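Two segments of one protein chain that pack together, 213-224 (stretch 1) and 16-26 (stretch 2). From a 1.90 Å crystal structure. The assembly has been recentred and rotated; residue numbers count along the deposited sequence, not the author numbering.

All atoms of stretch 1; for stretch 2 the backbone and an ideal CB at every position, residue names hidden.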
# COMPACT_ATOMS: atom_id res chain seq x y z
N ILE A 213 -11.78 -19.98 -21.24
CA ILE A 213 -10.82 -19.41 -20.30
C ILE A 213 -10.70 -20.31 -19.06
O ILE A 213 -9.60 -20.65 -18.62
CB ILE A 213 -11.26 -18.00 -19.82
CG1 ILE A 213 -11.38 -17.05 -21.01
CG2 ILE A 213 -10.31 -17.51 -18.74
CD1 ILE A 213 -10.20 -17.03 -21.92
N ALA A 214 -11.85 -20.69 -18.50
CA ALA A 214 -11.84 -21.52 -17.31
C ALA A 214 -11.21 -22.88 -17.56
O ALA A 214 -10.46 -23.38 -16.72
CB ALA A 214 -13.26 -21.68 -16.78
N ALA A 215 -11.51 -23.49 -18.70
CA ALA A 215 -10.94 -24.79 -19.01
C ALA A 215 -9.43 -24.71 -19.17
O ALA A 215 -8.71 -25.61 -18.77
CB ALA A 215 -11.57 -25.36 -20.27
N GLN A 216 -8.97 -23.61 -19.77
CA GLN A 216 -7.54 -23.42 -19.99
C GLN A 216 -6.78 -23.23 -18.69
O GLN A 216 -5.72 -23.83 -18.49
CB GLN A 216 -7.30 -22.20 -20.90
CG GLN A 216 -5.85 -21.76 -20.95
CD GLN A 216 -5.63 -20.52 -21.82
OE1 GLN A 216 -6.40 -19.56 -21.74
NE2 GLN A 216 -4.58 -20.55 -22.63
N VAL A 217 -7.31 -22.40 -17.80
CA VAL A 217 -6.65 -22.15 -16.52
C VAL A 217 -6.64 -23.45 -15.70
O VAL A 217 -5.61 -23.86 -15.16
CB VAL A 217 -7.38 -21.04 -15.74
CG1 VAL A 217 -6.80 -20.89 -14.34
CG2 VAL A 217 -7.26 -19.72 -16.49
N SER A 218 -7.80 -24.09 -15.65
CA SER A 218 -7.95 -25.33 -14.90
C SER A 218 -6.97 -26.40 -15.39
O SER A 218 -6.37 -27.09 -14.57
CB SER A 218 -9.39 -25.84 -15.02
OG SER A 218 -9.57 -27.01 -14.25
N ALA A 219 -6.79 -26.52 -16.70
CA ALA A 219 -5.89 -27.54 -17.26
C ALA A 219 -4.40 -27.30 -16.99
O ALA A 219 -3.61 -28.25 -16.99
CB ALA A 219 -6.12 -27.67 -18.77
N ALA A 220 -4.04 -26.04 -16.78
CA ALA A 220 -2.66 -25.64 -16.52
C ALA A 220 -2.23 -25.87 -15.08
O ALA A 220 -1.04 -25.91 -14.78
CB ALA A 220 -2.46 -24.16 -16.90
N LEU A 221 -3.20 -26.03 -14.18
CA LEU A 221 -2.91 -26.25 -12.76
C LEU A 221 -2.53 -27.70 -12.50
O LEU A 221 -2.81 -28.58 -13.31
CB LEU A 221 -4.14 -25.92 -11.90
CG LEU A 221 -4.63 -24.47 -11.86
CD1 LEU A 221 -5.93 -24.36 -11.05
CD2 LEU A 221 -3.56 -23.60 -11.26
N PRO A 222 -1.86 -27.96 -11.37
CA PRO A 222 -1.49 -29.35 -11.08
C PRO A 222 -2.82 -30.10 -10.90
O PRO A 222 -3.81 -29.50 -10.46
CB PRO A 222 -0.72 -29.23 -9.77
CG PRO A 222 -0.15 -27.83 -9.82
CD PRO A 222 -1.28 -27.03 -10.38
N LYS A 223 -2.85 -31.38 -11.23
CA LYS A 223 -4.06 -32.18 -11.07
C LYS A 223 -4.13 -32.70 -9.64
O LYS A 223 -3.11 -33.12 -9.08
CB LYS A 223 -4.06 -33.37 -12.03
CG LYS A 223 -4.75 -33.13 -13.36
CD LYS A 223 -4.03 -32.14 -14.22
CE LYS A 223 -4.81 -31.90 -15.51
NZ LYS A 223 -4.19 -30.82 -16.30
N GLY A 224 -5.32 -32.69 -9.06
CA GLY A 224 -5.46 -33.17 -7.69
C GLY A 224 -6.80 -32.81 -7.08
O GLY A 224 -7.49 -31.93 -7.58
N UNK A 16 -22.82 -20.80 -13.37
CA UNK A 16 -21.85 -21.68 -12.75
C UNK A 16 -21.76 -23.04 -13.42
O UNK A 16 -22.72 -23.51 -14.04
CB UNK A 16 -22.19 -21.86 -11.27
N UNK A 17 -20.59 -23.66 -13.29
CA UNK A 17 -20.33 -24.97 -13.85
C UNK A 17 -18.99 -25.42 -13.31
O UNK A 17 -18.34 -24.67 -12.57
CB UNK A 17 -20.35 -24.95 -15.38
N UNK A 18 -18.59 -26.65 -13.63
CA UNK A 18 -17.32 -27.17 -13.17
C UNK A 18 -16.49 -27.58 -14.38
O UNK A 18 -17.03 -27.88 -15.44
CB UNK A 18 -17.52 -28.35 -12.21
N UNK A 19 -15.17 -27.58 -14.22
CA UNK A 19 -14.29 -27.99 -15.32
C UNK A 19 -14.05 -29.49 -15.18
O UNK A 19 -14.44 -30.10 -14.18
CB UNK A 19 -12.97 -27.21 -15.31
N UNK A 20 -13.39 -30.08 -16.16
CA UNK A 20 -13.10 -31.52 -16.13
C UNK A 20 -12.20 -31.90 -14.96
O UNK A 20 -12.13 -33.08 -14.60
CB UNK A 20 -12.44 -31.95 -17.44
N UNK A 21 -11.51 -30.92 -14.36
CA UNK A 21 -10.63 -31.19 -13.21
C UNK A 21 -11.35 -31.02 -11.89
O UNK A 21 -10.75 -31.20 -10.83
CB UNK A 21 -9.41 -30.27 -13.24
N UNK A 22 -12.63 -30.66 -11.94
CA UNK A 22 -13.39 -30.48 -10.72
C UNK A 22 -13.33 -29.07 -10.15
O UNK A 22 -13.72 -28.85 -9.01
CB UNK A 22 -12.89 -31.47 -9.67
N UNK A 23 -12.83 -28.12 -10.93
CA UNK A 23 -12.77 -26.74 -10.46
C UNK A 23 -14.15 -26.08 -10.55
O UNK A 23 -14.86 -26.23 -11.54
CB UNK A 23 -11.74 -25.94 -11.27
N UNK A 24 -14.52 -25.33 -9.52
CA UNK A 24 -15.80 -24.65 -9.52
C UNK A 24 -15.64 -23.32 -10.27
O UNK A 24 -14.76 -22.53 -9.95
CB UNK A 24 -16.30 -24.43 -8.09
N UNK A 25 -16.49 -23.10 -11.26
CA UNK A 25 -16.45 -21.86 -12.04
C UNK A 25 -17.70 -21.00 -11.83
O UNK A 25 -18.83 -21.50 -11.87
CB UNK A 25 -16.29 -22.19 -13.53
N UNK A 26 -17.51 -19.70 -11.60
CA UNK A 26 -18.64 -18.77 -11.46
C UNK A 26 -18.37 -17.62 -12.42
O UNK A 26 -17.26 -17.09 -12.48
CB UNK A 26 -18.81 -18.28 -10.02

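Stretch 1 offers one flank of a helix, with the methyl of Ala-214 and the hydroxyl of Ser-218 one turn apart, followed by a loop carrying Lys-223. Stretch 2 is a hairpin: two strands joined by a tight turn.

Position 16 lies in a strand, out of reach of the helix, so almost any strand-tolerant residue would do. It is Thr-16, whose OG1 donates to the backbone O of position 25, 2.8 Å away. At 17 the CA-to-CB bond points sideways, with open space before Ala-214; only a long side chain could bridge it. Trp-17 does so with chi1 at p, bringing NE1 to 4.4 Å from Ala-214 CB, a glancing contact. Position 18 is again out of reach and undemanding, and holds Ser-18.

Position 19 is more exacting. Its ideal CB points toward the helix, 3.6 Å from Ser-218 OG, so a small residue fits, and one with a hydroxyl, Ser or Thr, could pair with the serine. Thr-19 takes the place. Its OG1 donates to Ser-218 OG at 2.8 Å, and its CG2 lies 3.8 Å from Ala-214 O. The OG1 of Thr-19 also accepts a hydrogen bond from the backbone N of position 23 (3.2 Å) and a weak one from the N of position 21 (3.3 Å), tying the turn to the helix contact.

Position 20, sideways within the type I turn, asks little; Ala-20 makes no contact.

At 21 the CB points toward the helix, 3.4 Å from Ser-218 OG, with Lys-223 nearby. An acidic or amide side chain would suit, and the lysine favours acid. Glu-21 folds back with chi2 at p: OE1 accepts from Ser-218 OG at 2.8 Å, while OE2 stands 4.3 Å from Lys-223 NZ, a neighbouring charge beyond salt-bridge range. Water 2 links OE1 to Ala-215 O, donating to both; water 1 joins the backbone O of Glu-21 to Gly-224 N.

At 22, phi/psi of 90/13 would jam a CB against the preceding carbonyl, which by itself calls for glycine, and Gly-22 ends the turn.

Position 23 points its CB toward Ser-218, 3.8 Å from OG. With the serine so close, a small residue such as Ala or Ser is the safe choice, and Ala-23 places just its methyl there.

Position 24 is out of reach and free to be polar; it is Lys-24. At 25 the CB points toward Ala-214 CB, 4.5 Å off, inviting a modest apolar side chain such as Val or Ile. Val-25 brings CG2 to 3.8 Å from Ala-214 CB. Position 26 is out of reach, so stretch 1 sets no preference there; it holds Leu-26.

Stretch 2 (16-26) TWSTAEGAKVL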
# COMPACT_ATOMS: atom_id res chain seq x y z
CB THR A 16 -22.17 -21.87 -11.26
OG1 THR A 16 -21.10 -22.58 -10.62
CG2 THR A 16 -23.46 -22.66 -11.09
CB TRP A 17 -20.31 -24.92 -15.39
CG TRP A 17 -19.21 -24.08 -16.01
CD1 TRP A 17 -17.96 -24.50 -16.38
CD2 TRP A 17 -19.28 -22.68 -16.36
NE1 TRP A 17 -17.26 -23.46 -16.94
CE2 TRP A 17 -18.04 -22.33 -16.94
CE3 TRP A 17 -20.27 -21.70 -16.23
CZ2 TRP A 17 -17.77 -21.04 -17.39
CZ3 TRP A 17 -19.99 -20.41 -16.69
CH2 TRP A 17 -18.76 -20.09 -17.26
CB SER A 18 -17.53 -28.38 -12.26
OG SER A 18 -18.18 -27.99 -11.06
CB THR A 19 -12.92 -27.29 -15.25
OG1 THR A 19 -12.25 -27.68 -14.04
CG2 THR A 19 -13.09 -25.77 -15.29
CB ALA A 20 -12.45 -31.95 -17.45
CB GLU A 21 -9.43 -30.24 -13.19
CG GLU A 21 -8.36 -30.49 -14.22
CD GLU A 21 -8.87 -30.26 -15.62
OE1 GLU A 21 -9.68 -29.32 -15.79
OE2 GLU A 21 -8.45 -31.00 -16.53
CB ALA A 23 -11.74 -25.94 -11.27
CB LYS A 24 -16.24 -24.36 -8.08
CG LYS A 24 -16.24 -25.57 -7.17
CD LYS A 24 -16.56 -25.17 -5.73
CE LYS A 24 -17.96 -24.60 -5.60
NZ LYS A 24 -18.98 -25.60 -6.03
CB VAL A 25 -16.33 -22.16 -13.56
CG1 VAL A 25 -16.18 -20.86 -14.33
CG2 VAL A 25 -15.16 -23.08 -13.84
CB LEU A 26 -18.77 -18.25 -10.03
CG LEU A 26 -19.33 -19.26 -9.03
CD1 LEU A 26 -18.23 -20.26 -8.62
CD2 LEU A 26 -19.85 -18.52 -7.82
O HOH W 1 -7.82 -32.13 -10.68
O HOH W 2 -9.79 -28.08 -18.33
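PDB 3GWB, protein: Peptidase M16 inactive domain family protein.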